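Local coordinates for B12-binding domain-containing protein (PDB 6WTF) that probably methylates C2 of tryptophan, combining a cobalamin cofactor with radical S-adenosyl-L-methionine chemistry at a [4Fe-4S] cluster, at residues S2-L7 with E35-D40; A228-H233 with V347-G352; C309-F314 with V332-I337. All coordinates share one frame; numbering follows the deposited sequence.

Interaction 1: residues S2-L7 with E35-D40; sequences SRLVLL and EVEVLD
The carbonyl oxygen of Glu-37 is gripped by two neighbouring residues: Leu-7 N donates a nearly straight hydrogen bond to Glu-37 O at 2.9 Å (172°), and Leu-6 CA sends a CA-H...O contact to the same oxygen at 3.5 Å. Glu-35 O is held in the same way by Val-5 N and Leu-4 CA. In the other direction Glu-35, Glu-37 and Leu-39 donate their backbone N-H groups to the carbonyls of Arg-3, Val-5 and Leu-7, completing a five-bond parallel ladder whose strand axes approach to 4.8 Å.

On one face, Leu-4 lies against the methylenes of two glutamates, its CD1 standing 3.8 Å from Glu-35 CG. Glutamate suits these sites because its stem packs like a hydrocarbon while its carboxylate reaches Arg-59, which pairs with both acids; Tyr-55 also bonds to Glu-37. Leu-6, with CG anti to the backbone N (chi1 169°), carries CD1 across to Leu-39 CG at 3.7 Å, and helix 48-58 packs on both leucines. The other face is purely aliphatic across the contact: Leu-7 CD1 meets Val-36 CG1 at 3.7 Å, and beta-branched Val-36 and Val-38 are packed by helix 20-31.

Strand 4-9, helix 20-31 and strand 35-40 form a beta-alpha-beta unit of the Rossmann-like cobalamin-binding domain, with the side chain of Leu-7 about 5 Å from the bound cobalamin. The joining is done by backbone polarity and hydrocarbon, while Arg-59 probably offsets the negative charge that two glutamates place on one face.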
loop_
_atom_site.group_PDB
_atom_site.type_symbol
_atom_site.label_atom_id
_atom_site.label_comp_id
_atom_site.label_asym_id
_atom_site.label_seq_id
_atom_site.Cartn_x
_atom_site.Cartn_y
_atom_site.Cartn_z
ATOM N N SER A 2 -32.695 2.470 -10.976
ATOM C CA SER A 2 -31.977 2.084 -9.765
ATOM C C SER A 2 -30.758 2.971 -9.546
ATOM O O SER A 2 -30.111 3.403 -10.503
ATOM C CB SER A 2 -31.551 0.617 -9.830
ATOM O OG SER A 2 -30.770 0.271 -8.696
ATOM N N ARG A 3 -30.451 3.244 -8.278
ATOM C CA ARG A 3 -29.293 4.048 -7.914
ATOM C C ARG A 3 -28.440 3.334 -6.869
ATOM O O ARG A 3 -27.721 3.972 -6.101
ATOM C CB ARG A 3 -29.730 5.429 -7.427
ATOM C CG ARG A 3 -30.421 6.252 -8.515
ATOM C CD ARG A 3 -30.907 7.614 -8.031
ATOM N NE ARG A 3 -29.813 8.563 -7.863
ATOM C CZ ARG A 3 -29.192 9.172 -8.869
ATOM N NH1 ARG A 3 -29.552 8.924 -10.121
ATOM N NH2 ARG A 3 -28.201 10.022 -8.621
ATOM N N LEU A 4 -28.507 2.004 -6.843
ATOM C CA LEU A 4 -27.800 1.183 -5.868
ATOM C C LEU A 4 -26.484 0.687 -6.457
ATOM O O LEU A 4 -26.476 0.034 -7.507
ATOM C CB LEU A 4 -28.666 0.001 -5.439
ATOM C CG LEU A 4 -28.013 -1.038 -4.527
ATOM C CD1 LEU A 4 -27.513 -0.389 -3.247
ATOM C CD2 LEU A 4 -28.990 -2.169 -4.219
ATOM N N VAL A 5 -25.380 0.997 -5.779
ATOM C CA VAL A 5 -24.047 0.527 -6.142
ATOM C C VAL A 5 -23.542 -0.379 -5.030
ATOM O O VAL A 5 -23.623 -0.020 -3.848
ATOM C CB VAL A 5 -23.065 1.693 -6.364
ATOM C CG1 VAL A 5 -21.718 1.165 -6.861
ATOM C CG2 VAL A 5 -23.642 2.712 -7.330
ATOM N N LEU A 6 -23.019 -1.543 -5.399
ATOM C CA LEU A 6 -22.388 -2.439 -4.443
ATOM C C LEU A 6 -20.876 -2.308 -4.533
ATOM O O LEU A 6 -20.312 -2.278 -5.630
ATOM C CB LEU A 6 -22.793 -3.894 -4.687
ATOM C CG LEU A 6 -21.967 -4.911 -3.891
ATOM C CD1 LEU A 6 -22.246 -4.812 -2.390
ATOM C CD2 LEU A 6 -22.201 -6.327 -4.408
ATOM N N LEU A 7 -20.227 -2.228 -3.372
ATOM C CA LEU A 7 -18.774 -2.218 -3.263
ATOM C C LEU A 7 -18.333 -3.415 -2.432
ATOM O O LEU A 7 -18.827 -3.615 -1.319
ATOM C CB LEU A 7 -18.281 -0.919 -2.624
ATOM C CG LEU A 7 -18.680 0.345 -3.380
ATOM C CD1 LEU A 7 -18.256 1.580 -2.602
ATOM C CD2 LEU A 7 -18.063 0.339 -4.782
ATOM N N GLU A 35 -27.283 5.164 -3.551
ATOM C CA GLU A 35 -27.318 4.288 -2.391
ATOM C C GLU A 35 -26.149 3.322 -2.504
ATOM O O GLU A 35 -25.906 2.764 -3.580
ATOM C CB GLU A 35 -28.647 3.536 -2.313
ATOM C CG GLU A 35 -28.734 2.515 -1.192
ATOM C CD GLU A 35 -30.089 1.831 -1.146
ATOM O OE1 GLU A 35 -30.815 1.892 -2.159
ATOM O OE2 GLU A 35 -30.432 1.246 -0.095
ATOM N N VAL A 36 -25.408 3.149 -1.414
ATOM C CA VAL A 36 -24.169 2.377 -1.434
ATOM C C VAL A 36 -24.241 1.309 -0.353
ATOM O O VAL A 36 -24.608 1.599 0.791
ATOM C CB VAL A 36 -22.929 3.270 -1.224
ATOM C CG1 VAL A 36 -21.645 2.461 -1.420
ATOM C CG2 VAL A 36 -22.959 4.468 -2.157
ATOM N N GLU A 37 -23.900 0.076 -0.721
ATOM C CA GLU A 37 -23.796 -1.026 0.225
ATOM C C GLU A 37 -22.435 -1.689 0.063
ATOM O O GLU A 37 -21.965 -1.900 -1.059
ATOM C CB GLU A 37 -24.928 -2.044 0.026
ATOM C CG GLU A 37 -26.299 -1.508 0.452
ATOM C CD GLU A 37 -27.428 -2.504 0.257
ATOM O OE1 GLU A 37 -27.320 -3.365 -0.636
ATOM O OE2 GLU A 37 -28.428 -2.428 1.001
ATOM N N VAL A 38 -21.798 -1.997 1.189
ATOM C CA VAL A 38 -20.470 -2.600 1.215
ATOM C C VAL A 38 -20.603 -4.040 1.688
ATOM O O VAL A 38 -21.232 -4.304 2.722
ATOM C CB VAL A 38 -19.510 -1.814 2.128
ATOM C CG1 VAL A 38 -18.136 -2.470 2.154
ATOM C CG2 VAL A 38 -19.403 -0.364 1.684
ATOM N N LEU A 39 -20.024 -4.969 0.928
ATOM C CA LEU A 39 -19.821 -6.346 1.370
ATOM C C LEU A 39 -18.339 -6.507 1.681
ATOM O O LEU A 39 -17.498 -6.453 0.775
ATOM C CB LEU A 39 -20.264 -7.357 0.314
ATOM C CG LEU A 39 -21.766 -7.541 0.112
ATOM C CD1 LEU A 39 -22.017 -8.616 -0.936
ATOM C CD2 LEU A 39 -22.455 -7.885 1.424
ATOM N N ASP A 40 -18.020 -6.697 2.954
ATOM C CA ASP A 40 -16.641 -6.792 3.417
ATOM C C ASP A 40 -16.360 -8.252 3.749
ATOM O O ASP A 40 -16.924 -8.799 4.702
ATOM C CB ASP A 40 -16.418 -5.888 4.626
ATOM C CG ASP A 40 -14.955 -5.716 4.972
ATOM O OD1 ASP A 40 -14.081 -6.300 4.288
ATOM O OD2 ASP A 40 -14.681 -4.982 5.940
#

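Interaction 2: residues A228-H233 with V347-G352; sequences AYRCSH and VTEKGG. With SF4 (iron/sulfur cluster), chain C; SA8 (S-5'-azamethionine-5'-deoxyadenosine), chain E.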
loop_
_atom_site.group_PDB
_atom_site.type_symbol
_atom_site.label_atom_id
_atom_site.label_comp_id
_atom_site.label_asym_id
_atom_site.label_seq_id
_atom_site.Cartn_x
_atom_site.Cartn_y
_atom_site.Cartn_z
ATOM N N ALA A 228 5.421 13.036 -5.786
ATOM C CA ALA A 228 6.107 13.733 -6.865
ATOM C C ALA A 228 7.471 13.146 -7.198
ATOM O O ALA A 228 8.098 13.599 -8.162
ATOM C CB ALA A 228 6.268 15.215 -6.522
ATOM N N TYR A 229 7.957 12.164 -6.443
ATOM C CA TYR A 229 9.264 11.600 -6.742
ATOM C C TYR A 229 9.114 10.427 -7.711
ATOM O O TYR A 229 8.046 10.183 -8.275
ATOM C CB TYR A 229 9.987 11.201 -5.460
ATOM C CG TYR A 229 10.481 12.386 -4.662
ATOM C CD1 TYR A 229 10.415 13.675 -5.183
ATOM C CD2 TYR A 229 11.009 12.222 -3.386
ATOM C CE1 TYR A 229 10.859 14.767 -4.451
ATOM C CE2 TYR A 229 11.452 13.308 -2.652
ATOM C CZ TYR A 229 11.374 14.576 -3.191
ATOM O OH TYR A 229 11.818 15.655 -2.465
ATOM N N ARG A 230 10.191 9.678 -7.904
ATOM C CA ARG A 230 10.220 8.660 -8.943
ATOM C C ARG A 230 11.198 7.559 -8.546
ATOM O O ARG A 230 12.015 7.106 -9.345
ATOM C CB ARG A 230 10.583 9.287 -10.289
ATOM C CG ARG A 230 10.181 8.465 -11.502
ATOM C CD ARG A 230 8.664 8.292 -11.597
ATOM N NE ARG A 230 7.964 9.545 -11.872
ATOM C CZ ARG A 230 7.678 9.988 -13.094
ATOM N NH1 ARG A 230 8.037 9.286 -14.164
ATOM N NH2 ARG A 230 7.034 11.134 -13.252
ATOM N N CYS A 231 11.117 7.110 -7.293
ATOM C CA CYS A 231 12.031 6.080 -6.814
ATOM C C CYS A 231 11.857 4.807 -7.633
ATOM O O CYS A 231 10.735 4.334 -7.840
ATOM C CB CYS A 231 11.799 5.814 -5.327
ATOM S SG CYS A 231 12.033 7.279 -4.281
ATOM N N SER A 232 12.983 4.250 -8.089
ATOM C CA SER A 232 12.961 3.213 -9.117
ATOM C C SER A 232 12.253 1.938 -8.671
ATOM O O SER A 232 11.910 1.106 -9.516
ATOM C CB SER A 232 14.391 2.894 -9.575
ATOM O OG SER A 232 15.080 2.088 -8.635
ATOM N N HIS A 233 12.025 1.762 -7.376
ATOM C CA HIS A 233 11.400 0.556 -6.858
ATOM C C HIS A 233 9.892 0.687 -6.668
ATOM O O HIS A 233 9.216 -0.331 -6.484
ATOM C CB HIS A 233 12.024 0.189 -5.506
ATOM C CG HIS A 233 11.638 1.122 -4.399
ATOM N ND1 HIS A 233 12.269 2.331 -4.187
ATOM C CD2 HIS A 233 10.667 1.034 -3.457
ATOM C CE1 HIS A 233 11.712 2.940 -3.154
ATOM N NE2 HIS A 233 10.737 2.176 -2.694
ATOM N N VAL A 347 15.358 8.734 -6.005
ATOM C CA VAL A 347 15.574 9.944 -6.788
ATOM C C VAL A 347 14.261 10.679 -7.025
ATOM O O VAL A 347 13.177 10.093 -7.015
ATOM C CB VAL A 347 16.246 9.626 -8.138
ATOM C CG1 VAL A 347 17.625 9.039 -7.913
ATOM C CG2 VAL A 347 15.390 8.656 -8.933
ATOM N N THR A 348 14.379 11.986 -7.250
ATOM C CA THR A 348 13.257 12.800 -7.686
ATOM C C THR A 348 12.972 12.556 -9.168
ATOM O O THR A 348 13.618 11.737 -9.830
ATOM C CB THR A 348 13.545 14.279 -7.447
ATOM O OG1 THR A 348 14.511 14.729 -8.406
ATOM C CG2 THR A 348 14.102 14.499 -6.045
ATOM N N GLU A 349 11.990 13.289 -9.705
ATOM C CA GLU A 349 11.679 13.175 -11.127
ATOM C C GLU A 349 12.833 13.657 -11.996
ATOM O O GLU A 349 13.003 13.172 -13.119
ATOM C CB GLU A 349 10.399 13.944 -11.464
ATOM C CG GLU A 349 9.134 13.180 -11.119
ATOM C CD GLU A 349 7.884 13.746 -11.773
ATOM O OE1 GLU A 349 7.893 14.928 -12.192
ATOM O OE2 GLU A 349 6.888 12.997 -11.873
ATOM N N LYS A 350 13.635 14.605 -11.500
ATOM C CA LYS A 350 14.787 15.083 -12.257
ATOM C C LYS A 350 15.973 14.131 -12.201
ATOM O O LYS A 350 16.961 14.363 -12.906
ATOM C CB LYS A 350 15.235 16.459 -11.752
ATOM C CG LYS A 350 14.198 17.559 -11.880
ATOM C CD LYS A 350 13.676 17.664 -13.306
ATOM C CE LYS A 350 13.256 19.092 -13.637
ATOM N NZ LYS A 350 12.518 19.732 -12.514
ATOM N N GLY A 351 15.913 13.087 -11.376
ATOM C CA GLY A 351 16.960 12.090 -11.321
ATOM C C GLY A 351 17.969 12.278 -10.212
ATOM O O GLY A 351 18.892 11.463 -10.095
ATOM N N GLY A 352 17.834 13.327 -9.406
ATOM C CA GLY A 352 18.759 13.574 -8.321
ATOM C C GLY A 352 18.297 12.976 -7.002
ATOM O O GLY A 352 17.099 12.866 -6.725
HETATM FE FE1 SF4 C . 9.902 7.272 -3.199
HETATM FE FE2 SF4 C . 7.397 8.382 -3.263
HETATM FE FE3 SF4 C . 8.247 7.043 -1.037
HETATM FE FE4 SF4 C . 7.683 5.664 -3.324
HETATM S S1 SF4 C . 6.214 6.856 -2.060
HETATM S S2 SF4 C . 9.501 5.393 -1.964
HETATM S S3 SF4 C . 8.380 7.148 -4.902
HETATM S S4 SF4 C . 9.132 8.963 -1.897
HETATM N N SA8 E . 4.761 4.843 0.840
HETATM C CA SA8 E . 5.838 3.840 0.916
HETATM C C SA8 E . 5.252 2.435 0.875
HETATM O O SA8 E . 6.025 1.594 0.263
HETATM O OXT SA8 E . 4.171 2.147 1.366
HETATM C CB SA8 E . 6.719 4.021 2.194
HETATM C CG SA8 E . 8.138 3.507 1.993
HETATM N ND SA8 E . 8.247 2.047 2.034
HETATM C CE SA8 E . 7.792 1.529 3.329
HETATM C "C5'" SA8 E . 9.581 1.593 1.651
HETATM C "C4'" SA8 E . 9.750 0.088 1.745
HETATM O "O4'" SA8 E . 8.720 -0.570 0.978
HETATM C "C3'" SA8 E . 11.043 -0.409 1.115
HETATM O "O3'" SA8 E . 12.140 -0.269 2.009
HETATM C "C2'" SA8 E . 10.710 -1.878 0.835
HETATM O "O2'" SA8 E . 10.922 -2.683 1.989
HETATM C "C1'" SA8 E . 9.211 -1.811 0.496
HETATM N N9 SA8 E . 8.910 -1.908 -0.929
HETATM C C8 SA8 E . 8.282 -0.975 -1.713
HETATM N N7 SA8 E . 8.167 -1.325 -2.972
HETATM C C5 SA8 E . 8.760 -2.579 -3.021
HETATM C C6 SA8 E . 8.957 -3.499 -4.071
HETATM N N6 SA8 E . 8.609 -3.267 -5.343
HETATM N N1 SA8 E . 9.552 -4.675 -3.771
HETATM C C2 SA8 E . 9.934 -4.900 -2.511
HETATM N N3 SA8 E . 9.815 -4.104 -1.445
HETATM C C4 SA8 E . 9.216 -2.953 -1.767
HETATM O O HOH W 1 10.265 15.323 -8.247
HETATM O O HOH W 2 6.605 11.496 -9.783
#
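The salt bridge between Arg-230 and Glu-349 is unusual in its geometry: guanidinium and carboxylate planes stand 81° apart, and a single nitrogen, Arg-230 NH2, meets a single oxygen, Glu-349 OE2, at the edge of the guanidinium. The modelled separation of 2.3 Å between Arg-230 NH2 and Glu-349 OE2 is too short to be taken literally, so the exact placement of the pair is doubtful, though opposite charges clearly face each other. Arginine reaches this acid by bending at chi2 and chi3, which turns the guanidinium toward Glu-349. The other carboxylate oxygen, OE1, pairs with Arg-243, and two arginines would probably keep this glutamate ionised.

Water adds further links. One molecule donates to Ala-228 O at 2.8 Å and accepts from Glu-349 N; a second, in the guanidinium plane, accepts from Arg-230 NE at 3.2 Å and also lies within hydrogen-bonding distance of Glu-349 OE2. Between the backbones, Arg-230 N bonds to Val-347 O at 3.1 Å, in the carbonyl plane. Thr-348 lays its methyl CG2 over one face of the Tyr-229 ring, a CH-pi contact 4.0 Å from the centroid and 24° off the normal.

Next to Arg-230, Cys-231 SG binds cluster iron FE1 at 2.4 Å; with Cys-227 and Cys-234 it forms the CX3CX2C motif of radical SAM enzymes. The His-233 carbonyl accepts a weak bond from the adenine N6 of the SAM analogue. The cluster loop runs from strand 224-225 to helix 236-240, its partner bridges helices 339-342 and 357-369, and the start of helix 418-427 packs on Arg-230 and Ser-232.

Interaction 3: residues C309-F314 with V332-I337; sequences CQPSPF and VGSDHI. With SA8 (S-5'-azamethionine-5'-deoxyadenosine), chain E.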
loop_
_atom_site.group_PDB
_atom_site.type_symbol
_atom_site.label_atom_id
_atom_site.label_comp_id
_atom_site.label_asym_id
_atom_site.label_seq_id
_atom_site.Cartn_x
_atom_site.Cartn_y
_atom_site.Cartn_z
ATOM N N CYS A 309 7.638 8.425 6.488
ATOM C CA CYS A 309 8.477 9.559 6.136
ATOM C C CYS A 309 9.651 9.105 5.281
ATOM O O CYS A 309 10.070 7.945 5.327
ATOM C CB CYS A 309 9.010 10.298 7.380
ATOM S SG CYS A 309 7.848 11.470 8.151
ATOM N N GLN A 310 10.152 10.033 4.484
ATOM C CA GLN A 310 11.470 9.944 3.884
ATOM C C GLN A 310 12.462 10.675 4.776
ATOM O O GLN A 310 12.064 11.502 5.603
ATOM C CB GLN A 310 11.455 10.551 2.483
ATOM C CG GLN A 310 10.826 9.653 1.447
ATOM C CD GLN A 310 11.612 8.377 1.252
ATOM O OE1 GLN A 310 12.732 8.396 0.738
ATOM N NE2 GLN A 310 11.037 7.261 1.668
ATOM N N PRO A 311 13.762 10.375 4.657
ATOM C CA PRO A 311 14.736 10.999 5.569
ATOM C C PRO A 311 14.750 12.514 5.500
ATOM O O PRO A 311 15.123 13.164 6.484
ATOM C CB PRO A 311 16.070 10.397 5.117
ATOM C CG PRO A 311 15.684 9.085 4.497
ATOM C CD PRO A 311 14.400 9.378 3.780
ATOM N N SER A 312 14.349 13.101 4.374
ATOM C CA SER A 312 14.265 14.541 4.237
ATOM C C SER A 312 12.964 14.883 3.525
ATOM O O SER A 312 12.512 14.114 2.665
ATOM C CB SER A 312 15.463 15.092 3.452
ATOM O OG SER A 312 15.358 16.490 3.268
ATOM N N PRO A 313 12.313 16.004 3.884
ATOM C CA PRO A 313 12.693 16.939 4.945
ATOM C C PRO A 313 12.146 16.538 6.311
ATOM O O PRO A 313 10.975 16.184 6.445
ATOM C CB PRO A 313 12.070 18.257 4.485
ATOM C CG PRO A 313 10.890 17.852 3.621
ATOM C CD PRO A 313 11.033 16.388 3.262
ATOM N N PHE A 314 13.005 16.597 7.323
ATOM C CA PHE A 314 12.608 16.246 8.683
ATOM C C PHE A 314 13.451 17.117 9.617
ATOM O O PHE A 314 14.546 16.727 10.027
ATOM C CB PHE A 314 12.806 14.762 8.956
ATOM C CG PHE A 314 11.997 14.250 10.108
ATOM C CD1 PHE A 314 12.472 14.363 11.406
ATOM C CD2 PHE A 314 10.762 13.649 9.899
ATOM C CE1 PHE A 314 11.725 13.894 12.480
ATOM C CE2 PHE A 314 10.012 13.175 10.968
ATOM C CZ PHE A 314 10.499 13.298 12.259
ATOM N N VAL A 332 10.698 5.398 8.518
ATOM C CA VAL A 332 11.493 6.137 7.542
ATOM C C VAL A 332 12.098 5.149 6.550
ATOM O O VAL A 332 12.801 4.205 6.939
ATOM C CB VAL A 332 12.577 6.997 8.217
ATOM C CG1 VAL A 332 13.482 6.157 9.112
ATOM C CG2 VAL A 332 13.389 7.735 7.164
ATOM N N GLY A 333 11.823 5.369 5.268
ATOM C CA GLY A 333 12.375 4.530 4.224
ATOM C C GLY A 333 13.754 4.981 3.793
ATOM O O GLY A 333 13.945 5.428 2.657
ATOM N N SER A 334 14.726 4.874 4.701
ATOM C CA SER A 334 16.097 5.232 4.357
ATOM C C SER A 334 16.631 4.324 3.256
ATOM O O SER A 334 17.371 4.774 2.373
ATOM C CB SER A 334 16.980 5.160 5.599
ATOM O OG SER A 334 16.466 5.989 6.626
ATOM N N ASP A 335 16.273 3.040 3.311
ATOM C CA ASP A 335 16.479 2.070 2.239
ATOM C C ASP A 335 17.943 1.679 2.028
ATOM O O ASP A 335 18.221 0.500 1.786
ATOM C CB ASP A 335 15.849 2.589 0.942
ATOM C CG ASP A 335 14.327 2.633 1.025
ATOM O OD1 ASP A 335 13.763 1.860 1.830
ATOM O OD2 ASP A 335 13.692 3.436 0.308
ATOM N N HIS A 336 18.880 2.626 2.121
ATOM C CA HIS A 336 20.300 2.294 2.005
ATOM C C HIS A 336 21.136 3.488 2.445
ATOM O O HIS A 336 20.614 4.577 2.688
ATOM C CB HIS A 336 20.679 1.877 0.574
ATOM C CG HIS A 336 21.665 0.753 0.526
ATOM N ND1 HIS A 336 22.995 0.912 0.854
ATOM C CD2 HIS A 336 21.508 -0.556 0.216
ATOM C CE1 HIS A 336 23.615 -0.248 0.742
ATOM N NE2 HIS A 336 22.735 -1.155 0.355
ATOM N N ILE A 337 22.455 3.277 2.500
ATOM C CA ILE A 337 23.407 4.324 2.866
ATOM C C ILE A 337 24.378 4.630 1.722
ATOM O O ILE A 337 24.799 5.778 1.544
ATOM C CB ILE A 337 24.161 3.933 4.155
ATOM C CG1 ILE A 337 25.095 5.056 4.596
ATOM C CG2 ILE A 337 24.935 2.636 3.966
ATOM C CD1 ILE A 337 25.642 4.876 5.985
HETATM N N SA8 E . 4.761 4.843 0.840
HETATM C CA SA8 E . 5.838 3.840 0.916
HETATM C C SA8 E . 5.252 2.435 0.875
HETATM O O SA8 E . 6.025 1.594 0.263
HETATM O OXT SA8 E . 4.171 2.147 1.366
HETATM C CB SA8 E . 6.719 4.021 2.194
HETATM C CG SA8 E . 8.138 3.507 1.993
HETATM N ND SA8 E . 8.247 2.047 2.034
HETATM C CE SA8 E . 7.792 1.529 3.329
HETATM C "C5'" SA8 E . 9.581 1.593 1.651
HETATM C "C4'" SA8 E . 9.750 0.088 1.745
HETATM O "O4'" SA8 E . 8.720 -0.570 0.978
HETATM C "C3'" SA8 E . 11.043 -0.409 1.115
HETATM O "O3'" SA8 E . 12.140 -0.269 2.009
HETATM C "C2'" SA8 E . 10.710 -1.878 0.835
HETATM O "O2'" SA8 E . 10.922 -2.683 1.989
HETATM C "C1'" SA8 E . 9.211 -1.811 0.496
HETATM N N9 SA8 E . 8.910 -1.908 -0.929
HETATM C C8 SA8 E . 8.282 -0.975 -1.713
HETATM N N7 SA8 E . 8.167 -1.325 -2.972
HETATM C C5 SA8 E . 8.760 -2.579 -3.021
HETATM C C6 SA8 E . 8.957 -3.499 -4.071
HETATM N N6 SA8 E . 8.609 -3.267 -5.343
HETATM N N1 SA8 E . 9.552 -4.675 -3.771
HETATM C C2 SA8 E . 9.934 -4.900 -2.511
HETATM N N3 SA8 E . 9.815 -4.104 -1.445
HETATM C C4 SA8 E . 9.216 -2.953 -1.767
HETATM O O HOH W 3 11.252 4.544 0.883
#
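The backbone joins Cys-309 to Val-332 and Gly-333 through one oxygen: Gly-333 N donates to Cys-309 O at 3.1 Å (157°), and Val-332 CA makes a CA-H...O contact with the same Cys-309 O at 3.2 Å. Beyond this parallel bridge the two chains diverge, Gly-333 being the centre of an inverse gamma turn. Glycine fits here, since a CB would lie tight against the amide of Gln-310.

Apolar contact follows on the side of Pro-311. Val-332 has CG2 anti to its own backbone N and directs that methyl at the pyrrolidine, 3.8 Å from Pro-311 CG, the two side chains crossing at about a right angle. A rigid proline gives the methyl a fixed hydrocarbon surface, and Ser-334 OG, bonded to Thr-360, touches the same CG.

Polar contact between the side chains runs through water. Gln-310 NE2 donates a hydrogen bond to a water at 2.8 Å, and this water donates to Asp-335 OD2 at 2.7 Å; Gln-310 OE1 is taken by Tyr-354 and Lys-346, the latter also salt-bridged to Asp-335. The other aspartate oxygen, OD1, accepts from the ribose O3' of the SAM analogue at 2.7 Å, a task suited to a carboxylate. A leucine in place of Gln-310 would probably leave that water without its amide donor and Lys-346 and Tyr-354 without a shared acceptor.

Strand 304-309, helix 316-325 and strand 327-335 make a beta-alpha-beta crossover of the partial TIM barrel of radical SAM enzymes, whose strand ends here bring Gln-310 to the iron-sulfur cluster and Asp-335 to the nucleoside.

How the interactions relate
Interactions 1 and 3 are both buried parallel strand pairings within beta-alpha-beta units, but of different domains, their centres about 40 Å apart on opposite sides of the chain's centre. Interaction 1 is a regular ladder with one aliphatic face and one mixed face, whose glutamates are paired with an arginine outside the contact; interaction 3 has a single bridge before its chains part at the active site, where water and charge take over. Interaction 2 is partly buried, joins loops instead of strands, and relies on a salt bridge, waters and a CH-pi contact. Interaction 3 is nested in the loop that interaction 2 closes; both reach the same SAM analogue, and His-233 packs against Asp-335.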